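Local coordinates for putative uncharacterized protein PH0242 (Pyrococcus horikoshii, PDB 3VU1) that is the C-terminal globular domain of oligosaccharyltransferase AglB, a largely beta-stranded protein that holds a calcium ion, at residues 289-295 with 312-318; 296-302 with 334-340. One frame throughout, in Å; residues are numbered along the deposited sequence.

Strand 293-301 carries one side of both contacts and lies between 304-314 and 336-356 in the antiparallel sheet. Interaction 1 pairs its start, and the short strand 290-291 before it, with the return arm of its hairpin, strand 304-314, and the short strand 316-317 after it; interaction 2 pairs its later part with the beginning of strand 336-356. The centres of the two contacts are about 20 Å apart, and they meet where Leu295 CB lies 4.2 Å from Ile340 O. Interaction 1 runs towards the calcium site: the side chain of Asn318 is about 7 Å from the ion, whose ligands include the adjacent His319, while interaction 2 continues along the hairpin towards its turn.

Interaction 1: residues 289-295 with 312-318; sequences DIKNATL and GEIKYMN
The backbone N of Asn292 donates to Lys315 O at 2.7 Å, in a nearly straight bond (169° at the hydrogen) that reaches the oxygen from above its carbonyl plane. The next amide, Ala293 N, bonds to Ile314 O at 2.8 Å, and Ile314 N returns a bond to Ala293 O. Asn292 and Ala293 both lie opposite Ile314, a G1 beta bulge with Asn292 in a left-handed backbone conformation, and both chains turn a corner here. On one side lies the hairpin of strands 293-301 and 304-314; on the other, 290-291 and 316-317 form a small antiparallel ladder in which Met317 N donates to Ile290 O at 3.0 Å. The buried face spans the corner. With CG1 beside its own backbone N (chi1 -61°), Ile290 sends CD1 alongside Met317 CB at 4.0 Å, while its CG2 branch rests 3.9 Å from Ile314 CB. Farther along, Leu295 CD2 meets Ile314 CD1 at 3.8 Å; Ile283 and Ile325, both from another sheet, pack against these side chains. On the face of Lys291 and Tyr316, the Tyr316 ring turns an edge to Lys291 CG. At the end of the ladder its OH donates a weak bond to Asp289 OD2 (3.5 Å), with the carboxylate turned 73° from the ring; Asn318 ND2 donates to the same hydroxyl, while Asn318 OD1 accepts from Leu320 N. Asp289 OD1 accepts from the backbone N of His319, a calcium ligand.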
ATOM      1  N   ASP A 289       2.649   2.168  13.863  1.00 39.81           N
ATOM      2  CA  ASP A 289       3.826   2.669  14.574  1.00 38.65           C
ATOM      3  C   ASP A 289       4.977   1.673  14.657  1.00 36.93           C
ATOM      4  O   ASP A 289       4.761   0.445  14.629  1.00 34.97           O
ATOM      5  CB  ASP A 289       3.434   3.103  15.988  1.00 38.03           C
ATOM      6  CG  ASP A 289       2.453   4.260  15.991  1.00 38.98           C
ATOM      7  OD1 ASP A 289       2.472   5.132  15.086  1.00 39.07           O
ATOM      8  OD2 ASP A 289       1.646   4.290  16.921  1.00 42.74           O
ATOM      9  N   ILE A 290       6.197   2.202  14.772  1.00 36.21           N
ATOM     10  CA  ILE A 290       7.337   1.404  15.265  1.00 37.72           C
ATOM     11  C   ILE A 290       7.263   1.397  16.804  1.00 37.98           C
ATOM     12  O   ILE A 290       7.093   2.462  17.392  1.00 39.84           O
ATOM     13  CB  ILE A 290       8.667   2.008  14.783  1.00 37.94           C
ATOM     14  CG1 ILE A 290       8.698   2.007  13.251  1.00 38.78           C
ATOM     15  CG2 ILE A 290       9.846   1.220  15.327  1.00 36.19           C
ATOM     16  CD1 ILE A 290       9.615   3.033  12.635  1.00 39.65           C
ATOM     17  N   LYS A 291       7.332   0.219  17.434  1.00 37.27           N
ATOM     18  CA  LYS A 291       7.311   0.056  18.910  1.00 40.25           C
ATOM     19  C   LYS A 291       8.325  -0.981  19.328  1.00 40.46           C
ATOM     20  O   LYS A 291       8.274  -2.123  18.842  1.00 38.37           O
ATOM     21  CB  LYS A 291       5.970  -0.473  19.436  1.00 43.82           C
ATOM     22  CG  LYS A 291       4.813   0.502  19.382  1.00 54.14           C
ATOM     23  CD  LYS A 291       3.513  -0.082  19.919  1.00 58.46           C
ATOM     24  CE  LYS A 291       2.846  -1.002  18.911  1.00 60.68           C
ATOM     25  NZ  LYS A 291       1.395  -1.155  19.206  1.00 68.15           N
ATOM     26  N   ASN A 292       9.220  -0.608  20.247  1.00 39.85           N
ATOM     27  CA  ASN A 292      10.124  -1.582  20.877  1.00 37.33           C
ATOM     28  C   ASN A 292      10.814  -2.365  19.824  1.00 33.70           C
ATOM     29  O   ASN A 292      10.726  -3.577  19.818  1.00 34.61           O
ATOM     30  CB  ASN A 292       9.357  -2.566  21.792  1.00 37.52           C
ATOM     31  CG  ASN A 292       8.519  -1.856  22.843  1.00 37.83           C
ATOM     32  OD1 ASN A 292       8.973  -0.930  23.513  1.00 41.12           O
ATOM     33  ND2 ASN A 292       7.280  -2.259  22.955  1.00 39.06           N
ATOM     34  N   ALA A 293      11.479  -1.653  18.929  1.00 34.00           N
ATOM     35  CA  ALA A 293      12.034  -2.207  17.710  1.00 36.16           C
ATOM     36  C   ALA A 293      13.564  -2.260  17.767  1.00 38.84           C
ATOM     37  O   ALA A 293      14.193  -1.369  18.336  1.00 41.07           O
ATOM     38  CB  ALA A 293      11.580  -1.357  16.516  1.00 34.53           C
ATOM     39  N   THR A 294      14.146  -3.289  17.159  1.00 40.77           N
ATOM     40  CA  THR A 294      15.595  -3.390  16.975  1.00 42.43           C
ATOM     41  C   THR A 294      15.965  -3.225  15.497  1.00 42.62           C
ATOM     42  O   THR A 294      15.322  -3.833  14.641  1.00 44.36           O
ATOM     43  CB  THR A 294      16.110  -4.760  17.453  1.00 42.25           C
ATOM     44  OG1 THR A 294      15.569  -5.019  18.741  1.00 44.11           O
ATOM     45  CG2 THR A 294      17.629  -4.786  17.538  1.00 41.86           C
ATOM     46  N   LEU A 295      16.998  -2.423  15.212  1.00 40.28           N
ATOM     47  CA  LEU A 295      17.539  -2.299  13.858  1.00 39.82           C
ATOM     48  C   LEU A 295      18.725  -3.240  13.594  1.00 41.06           C
ATOM     49  O   LEU A 295      19.632  -3.369  14.431  1.00 41.89           O
ATOM     50  CB  LEU A 295      17.963  -0.873  13.591  1.00 41.44           C
ATOM     51  CG  LEU A 295      16.911   0.169  13.899  1.00 46.93           C
ATOM     52  CD1 LEU A 295      17.471   1.577  13.743  1.00 47.93           C
ATOM     53  CD2 LEU A 295      15.711  -0.036  12.993  1.00 49.86           C
ATOM     54  N   GLY A 312      21.006  -0.542  16.295  1.00 43.80           N
ATOM     55  CA  GLY A 312      20.096   0.440  16.895  1.00 43.36           C
ATOM     56  C   GLY A 312      18.803  -0.102  17.443  1.00 43.95           C
ATOM     57  O   GLY A 312      18.459  -1.259  17.229  1.00 47.02           O
ATOM     58  N   GLU A 313      18.105   0.753  18.176  1.00 45.23           N
ATOM     59  CA  GLU A 313      16.794   0.445  18.725  1.00 44.45           C
ATOM     60  C   GLU A 313      15.862   1.616  18.510  1.00 45.97           C
ATOM     61  O   GLU A 313      16.313   2.759  18.449  1.00 48.23           O
ATOM     62  CB  GLU A 313      16.895   0.204  20.204  1.00 49.29           C
ATOM     63  CG  GLU A 313      17.544  -1.113  20.559  1.00 60.25           C
ATOM     64  CD  GLU A 313      17.613  -1.321  22.056  1.00 65.71           C
ATOM     65  OE1 GLU A 313      17.698  -2.490  22.470  1.00 68.94           O
ATOM     66  OE2 GLU A 313      17.571  -0.321  22.812  1.00 71.85           O
ATOM     67  N   ILE A 314      14.564   1.353  18.362  1.00 47.42           N
ATOM     68  CA  ILE A 314      13.593   2.452  18.350  1.00 45.54           C
ATOM     69  C   ILE A 314      12.486   2.069  19.282  1.00 46.67           C
ATOM     70  O   ILE A 314      11.749   1.129  18.987  1.00 47.12           O
ATOM     71  CB  ILE A 314      12.999   2.729  16.965  1.00 42.99           C
ATOM     72  CG1 ILE A 314      14.102   2.907  15.924  1.00 40.76           C
ATOM     73  CG2 ILE A 314      12.125   3.965  17.033  1.00 42.54           C
ATOM     74  CD1 ILE A 314      13.639   2.710  14.502  1.00 39.66           C
ATOM     75  N   LYS A 315      12.401   2.771  20.418  1.00 50.66           N
ATOM     76  CA  LYS A 315      11.378   2.503  21.446  1.00 51.32           C
ATOM     77  C   LYS A 315      10.000   2.824  20.857  1.00 47.39           C
ATOM     78  O   LYS A 315       9.050   2.031  20.971  1.00 44.15           O
ATOM     79  CB  LYS A 315      11.669   3.248  22.775  1.00 53.93           C
ATOM     80  CG  LYS A 315      11.610   4.794  22.793  1.00 69.88           C
ATOM     81  CD  LYS A 315      12.185   5.555  21.565  1.00 79.74           C
ATOM     82  CE  LYS A 315      13.709   5.699  21.550  1.00 80.47           C
ATOM     83  NZ  LYS A 315      14.183   6.584  22.657  1.00 74.09           N
ATOM     84  N   TYR A 316       9.936   3.953  20.158  1.00 39.46           N
ATOM     85  CA  TYR A 316       8.701   4.415  19.616  1.00 40.24           C
ATOM     86  C   TYR A 316       8.897   5.456  18.531  1.00 41.51           C
ATOM     87  O   TYR A 316       9.581   6.468  18.741  1.00 43.75           O
ATOM     88  CB  TYR A 316       7.795   4.990  20.725  1.00 40.37           C
ATOM     89  CG  TYR A 316       6.496   5.564  20.175  1.00 38.36           C
ATOM     90  CD1 TYR A 316       5.450   4.709  19.810  1.00 35.71           C
ATOM     91  CD2 TYR A 316       6.335   6.950  19.977  1.00 35.87           C
ATOM     92  CE1 TYR A 316       4.285   5.210  19.279  1.00 38.87           C
ATOM     93  CE2 TYR A 316       5.165   7.469  19.449  1.00 34.92           C
ATOM     94  CZ  TYR A 316       4.144   6.589  19.107  1.00 39.88           C
ATOM     95  OH  TYR A 316       2.958   7.032  18.565  1.00 44.04           O
ATOM     96  N   MET A 317       8.256   5.216  17.387  1.00 39.99           N
ATOM     97  CA  MET A 317       8.092   6.245  16.365  1.00 41.50           C
ATOM     98  C   MET A 317       6.630   6.301  15.874  1.00 40.89           C
ATOM     99  O   MET A 317       6.066   5.290  15.496  1.00 41.59           O
ATOM    100  CB  MET A 317       9.070   6.001  15.210  1.00 38.72           C
ATOM    101  CG  MET A 317       9.091   7.120  14.179  1.00 41.22           C
ATOM    102  SD  MET A 317      10.310   6.957  12.840  1.00 42.11           S
ATOM    103  CE  MET A 317      11.822   6.802  13.788  1.00 46.70           C
ATOM    104  N   ASN A 318       6.017   7.478  15.906  1.00 42.55           N
ATOM    105  CA  ASN A 318       4.694   7.676  15.310  1.00 42.82           C
ATOM    106  C   ASN A 318       4.707   7.599  13.782  1.00 43.59           C
ATOM    107  O   ASN A 318       5.492   8.301  13.130  1.00 44.99           O
ATOM    108  CB  ASN A 318       4.126   9.031  15.712  1.00 45.04           C
ATOM    109  CG  ASN A 318       2.657   9.169  15.347  1.00 49.21           C
ATOM    110  OD1 ASN A 318       2.299   9.417  14.202  1.00 50.14           O
ATOM    111  ND2 ASN A 318       1.800   8.990  16.328  1.00 53.95           N
TER

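Interaction 2: residues 296-302 with 334-340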
ATOM      1  N   TYR A 296      18.721  -3.894  12.432  1.00 37.70           N
ATOM      2  CA  TYR A 296      19.877  -4.692  12.028  1.00 37.74           C
ATOM      3  C   TYR A 296      20.347  -4.371  10.639  1.00 37.24           C
ATOM      4  O   TYR A 296      19.642  -3.732   9.854  1.00 37.24           O
ATOM      5  CB  TYR A 296      19.565  -6.163  12.044  1.00 37.41           C
ATOM      6  CG  TYR A 296      19.109  -6.681  13.362  1.00 43.41           C
ATOM      7  CD1 TYR A 296      17.759  -6.657  13.708  1.00 44.03           C
ATOM      8  CD2 TYR A 296      20.019  -7.231  14.270  1.00 46.72           C
ATOM      9  CE1 TYR A 296      17.328  -7.167  14.913  1.00 46.76           C
ATOM     10  CE2 TYR A 296      19.596  -7.752  15.487  1.00 46.40           C
ATOM     11  CZ  TYR A 296      18.251  -7.717  15.796  1.00 46.87           C
ATOM     12  OH  TYR A 296      17.815  -8.200  16.992  1.00 47.53           O
ATOM     13  N   VAL A 297      21.561  -4.817  10.351  1.00 36.61           N
ATOM     14  CA  VAL A 297      22.038  -4.938   8.986  1.00 36.69           C
ATOM     15  C   VAL A 297      22.429  -6.408   8.785  1.00 38.76           C
ATOM     16  O   VAL A 297      23.162  -7.001   9.609  1.00 41.79           O
ATOM     17  CB  VAL A 297      23.204  -3.963   8.699  1.00 37.72           C
ATOM     18  CG1 VAL A 297      23.729  -4.141   7.283  1.00 38.84           C
ATOM     19  CG2 VAL A 297      22.750  -2.518   8.871  1.00 37.39           C
ATOM     20  N   TYR A 298      21.880  -7.020   7.744  1.00 38.64           N
ATOM     21  CA  TYR A 298      22.270  -8.375   7.362  1.00 41.14           C
ATOM     22  C   TYR A 298      23.164  -8.260   6.134  1.00 40.01           C
ATOM     23  O   TYR A 298      22.728  -7.755   5.092  1.00 40.69           O
ATOM     24  CB  TYR A 298      21.047  -9.230   6.999  1.00 44.68           C
ATOM     25  CG  TYR A 298      20.076  -9.592   8.116  1.00 47.44           C
ATOM     26  CD1 TYR A 298      20.246  -9.104   9.413  1.00 45.87           C
ATOM     27  CD2 TYR A 298      18.953 -10.397   7.857  1.00 45.08           C
ATOM     28  CE1 TYR A 298      19.355  -9.426  10.426  1.00 47.22           C
ATOM     29  CE2 TYR A 298      18.053 -10.715   8.867  1.00 48.37           C
ATOM     30  CZ  TYR A 298      18.257 -10.231  10.156  1.00 48.88           C
ATOM     31  OH  TYR A 298      17.378 -10.528  11.195  1.00 49.27           O
ATOM     32  N   ALA A 299      24.409  -8.711   6.253  1.00 40.66           N
ATOM     33  CA  ALA A 299      25.296  -8.820   5.087  1.00 43.49           C
ATOM     34  C   ALA A 299      24.931 -10.070   4.315  1.00 45.33           C
ATOM     35  O   ALA A 299      24.749 -11.140   4.901  1.00 46.86           O
ATOM     36  CB  ALA A 299      26.755  -8.885   5.518  1.00 42.09           C
ATOM     37  N   LEU A 300      24.850  -9.941   3.003  1.00 47.33           N
ATOM     38  CA  LEU A 300      24.433 -11.050   2.166  1.00 51.58           C
ATOM     39  C   LEU A 300      25.329 -11.270   0.976  1.00 50.16           C
ATOM     40  O   LEU A 300      25.662 -10.323   0.263  1.00 52.29           O
ATOM     41  CB  LEU A 300      23.001 -10.829   1.648  1.00 57.18           C
ATOM     42  CG  LEU A 300      21.812 -11.184   2.537  1.00 58.57           C
ATOM     43  CD1 LEU A 300      21.377  -9.946   3.286  1.00 59.69           C
ATOM     44  CD2 LEU A 300      20.667 -11.700   1.682  1.00 60.93           C
ATOM     45  N   ASN A 301      25.681 -12.533   0.763  1.00 53.15           N
ATOM     46  CA  ASN A 301      26.222 -13.008  -0.507  1.00 53.59           C
ATOM     47  C   ASN A 301      25.146 -13.784  -1.265  1.00 53.74           C
ATOM     48  O   ASN A 301      24.854 -14.936  -0.948  1.00 57.91           O
ATOM     49  CB  ASN A 301      27.453 -13.891  -0.279  1.00 54.07           C
ATOM     50  CG  ASN A 301      28.664 -13.108   0.210  1.00 55.07           C
ATOM     51  OD1 ASN A 301      28.889 -11.966  -0.187  1.00 56.99           O
ATOM     52  ND2 ASN A 301      29.458 -13.730   1.071  1.00 53.36           N
ATOM     53  N   GLY A 302      24.558 -13.140  -2.263  1.00 55.11           N
ATOM     54  CA  GLY A 302      23.442 -13.703  -3.010  1.00 57.45           C
ATOM     55  C   GLY A 302      22.203 -13.815  -2.145  1.00 60.20           C
ATOM     56  O   GLY A 302      21.492 -12.832  -1.934  1.00 71.47           O
ATOM     57  N   ALA A 334      30.744  -8.016   1.348  1.00 37.28           N
ATOM     58  CA  ALA A 334      29.574  -8.826   1.002  1.00 37.60           C
ATOM     59  C   ALA A 334      28.978  -8.243  -0.250  1.00 38.86           C
ATOM     60  O   ALA A 334      29.324  -7.125  -0.627  1.00 37.79           O
ATOM     61  CB  ALA A 334      28.536  -8.773   2.106  1.00 36.98           C
ATOM     62  N   GLN A 335      28.075  -8.972  -0.900  1.00 41.36           N
ATOM     63  CA  GLN A 335      27.467  -8.460  -2.125  1.00 42.43           C
ATOM     64  C   GLN A 335      26.485  -7.317  -1.861  1.00 41.20           C
ATOM     65  O   GLN A 335      26.471  -6.346  -2.601  1.00 40.79           O
ATOM     66  CB  GLN A 335      26.785  -9.572  -2.924  1.00 49.02           C
ATOM     67  CG  GLN A 335      26.066  -9.027  -4.159  1.00 53.15           C
ATOM     68  CD  GLN A 335      25.300 -10.067  -4.950  1.00 59.05           C
ATOM     69  OE1 GLN A 335      24.746  -9.750  -6.002  1.00 67.64           O
ATOM     70  NE2 GLN A 335      25.278 -11.316  -4.474  1.00 64.29           N
ATOM     71  N   LYS A 336      25.664  -7.441  -0.820  1.00 40.30           N
ATOM     72  CA  LYS A 336      24.687  -6.407  -0.517  1.00 43.31           C
ATOM     73  C   LYS A 336      24.330  -6.346   0.967  1.00 42.14           C
ATOM     74  O   LYS A 336      24.586  -7.296   1.708  1.00 39.02           O
ATOM     75  CB  LYS A 336      23.425  -6.582  -1.359  1.00 46.75           C
ATOM     76  CG  LYS A 336      22.683  -7.884  -1.142  1.00 51.11           C
ATOM     77  CD  LYS A 336      21.370  -7.840  -1.898  1.00 58.26           C
ATOM     78  CE  LYS A 336      20.683  -9.198  -1.908  1.00 63.77           C
ATOM     79  NZ  LYS A 336      19.444  -9.097  -2.729  1.00 68.04           N
ATOM     80  N   TYR A 337      23.758  -5.214   1.392  1.00 41.51           N
ATOM     81  CA  TYR A 337      23.308  -5.049   2.791  1.00 42.50           C
ATOM     82  C   TYR A 337      21.789  -4.879   2.900  1.00 40.33           C
ATOM     83  O   TYR A 337      21.162  -4.106   2.155  1.00 37.15           O
ATOM     84  CB  TYR A 337      24.054  -3.917   3.526  1.00 40.28           C
ATOM     85  CG  TYR A 337      25.552  -3.958   3.326  1.00 41.49           C
ATOM     86  CD1 TYR A 337      26.168  -3.114   2.406  1.00 42.09           C
ATOM     87  CD2 TYR A 337      26.351  -4.850   4.036  1.00 40.62           C
ATOM     88  CE1 TYR A 337      27.533  -3.139   2.200  1.00 42.90           C
ATOM     89  CE2 TYR A 337      27.722  -4.887   3.838  1.00 44.19           C
ATOM     90  CZ  TYR A 337      28.306  -4.027   2.913  1.00 47.54           C
ATOM     91  OH  TYR A 337      29.666  -4.044   2.688  1.00 49.94           O
ATOM     92  N   ARG A 338      21.206  -5.631   3.822  1.00 38.03           N
ATOM     93  CA  ARG A 338      19.781  -5.531   4.065  1.00 40.06           C
ATOM     94  C   ARG A 338      19.525  -4.952   5.455  1.00 37.77           C
ATOM     95  O   ARG A 338      19.923  -5.522   6.472  1.00 36.22           O
ATOM     96  CB  ARG A 338      19.103  -6.904   3.893  1.00 40.78           C
ATOM     97  CG  ARG A 338      17.586  -6.861   3.846  1.00 37.97           C
ATOM     98  CD  ARG A 338      17.022  -8.261   3.856  1.00 38.63           C
ATOM     99  NE  ARG A 338      17.067  -8.829   2.526  1.00 42.46           N
ATOM    100  CZ  ARG A 338      17.052 -10.128   2.260  1.00 42.71           C
ATOM    101  NH1 ARG A 338      17.005 -11.013   3.257  1.00 40.77           N
ATOM    102  NH2 ARG A 338      17.102 -10.535   0.993  1.00 40.01           N
ATOM    103  N   PHE A 339      18.857  -3.810   5.475  1.00 36.82           N
ATOM    104  CA  PHE A 339      18.412  -3.198   6.710  1.00 37.88           C
ATOM    105  C   PHE A 339      17.099  -3.831   7.207  1.00 37.82           C
ATOM    106  O   PHE A 339      16.112  -3.909   6.473  1.00 39.70           O
ATOM    107  CB  PHE A 339      18.301  -1.685   6.508  1.00 38.88           C
ATOM    108  CG  PHE A 339      19.633  -1.020   6.266  1.00 40.34           C
ATOM    109  CD1 PHE A 339      20.348  -1.254   5.086  1.00 39.53           C
ATOM    110  CD2 PHE A 339      20.195  -0.186   7.223  1.00 41.72           C
ATOM    111  CE1 PHE A 339      21.577  -0.658   4.858  1.00 38.47           C
ATOM    112  CE2 PHE A 339      21.433   0.408   7.002  1.00 41.73           C
ATOM    113  CZ  PHE A 339      22.120   0.174   5.820  1.00 38.96           C
ATOM    114  N   ILE A 340      17.127  -4.324   8.440  1.00 37.71           N
ATOM    115  CA  ILE A 340      15.977  -4.967   9.076  1.00 38.34           C
ATOM    116  C   ILE A 340      15.433  -4.201  10.285  1.00 36.53           C
ATOM    117  O   ILE A 340      16.190  -3.781  11.159  1.00 37.33           O
ATOM    118  CB  ILE A 340      16.307  -6.428   9.488  1.00 38.63           C
ATOM    119  CG1 ILE A 340      15.904  -7.408   8.386  1.00 38.13           C
ATOM    120  CG2 ILE A 340      15.488  -6.853  10.686  1.00 36.95           C
ATOM    121  CD1 ILE A 340      16.648  -7.200   7.105  1.00 36.27           C
TER
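Tyr296 and Ile340 open a ladder of backbone hydrogen bonds, with Tyr296 N to Ile340 O at 2.8 Å and Ile340 N back to Tyr296 O. Tyr298 and Arg338 repeat the exchange, their bonds almost straight. At the far end the register slips: Leu300 N donates to Lys336 O at 3.0 Å, and Leu300 O receives Lys336 N together with a weak, bent bond from Gln335 N. Gln335 N also donates to Asn301 OD1 at 3.2 Å, so this amide is shared between a carbonyl and a side-chain oxygen.

Gln335 and Lys336 facing Leu300 make a classic beta bulge where strand 336-356 joins the antiparallel sheet. Strand 293-301 runs between it and the hairpin partner 304-314, which pairs with Val297 and Ala299 along the other edge.

Several of the side-chain contacts involve flat groups. On one face of the sheet, Val297 CG2 sits 4.0 Å from the centroid of the Phe339 ring, a CH-pi contact over the ring face. Its sister methyl CG1, anti to the backbone N (chi1 178°), reaches Tyr337 CB instead at 3.8 Å, so the two branches of one valine touch two aromatic residues on the same face; Leu331 also packs on Val297. On the opposite face, Ile340 CG1 lies 4.2 Å from the centroid of the Tyr298 ring, 19° off its normal, with the two side chains crossing nearly at right angles. Leu300 CD2 rests over one face of the Arg338 guanidinium, toward its rim, 3.8 Å from Arg338 NH2.

The polar ends of this face turn to strand 464-487: Arg338 NE forms a salt bridge with Glu485, and Tyr298 OH hydrogen-bonds to Glu480.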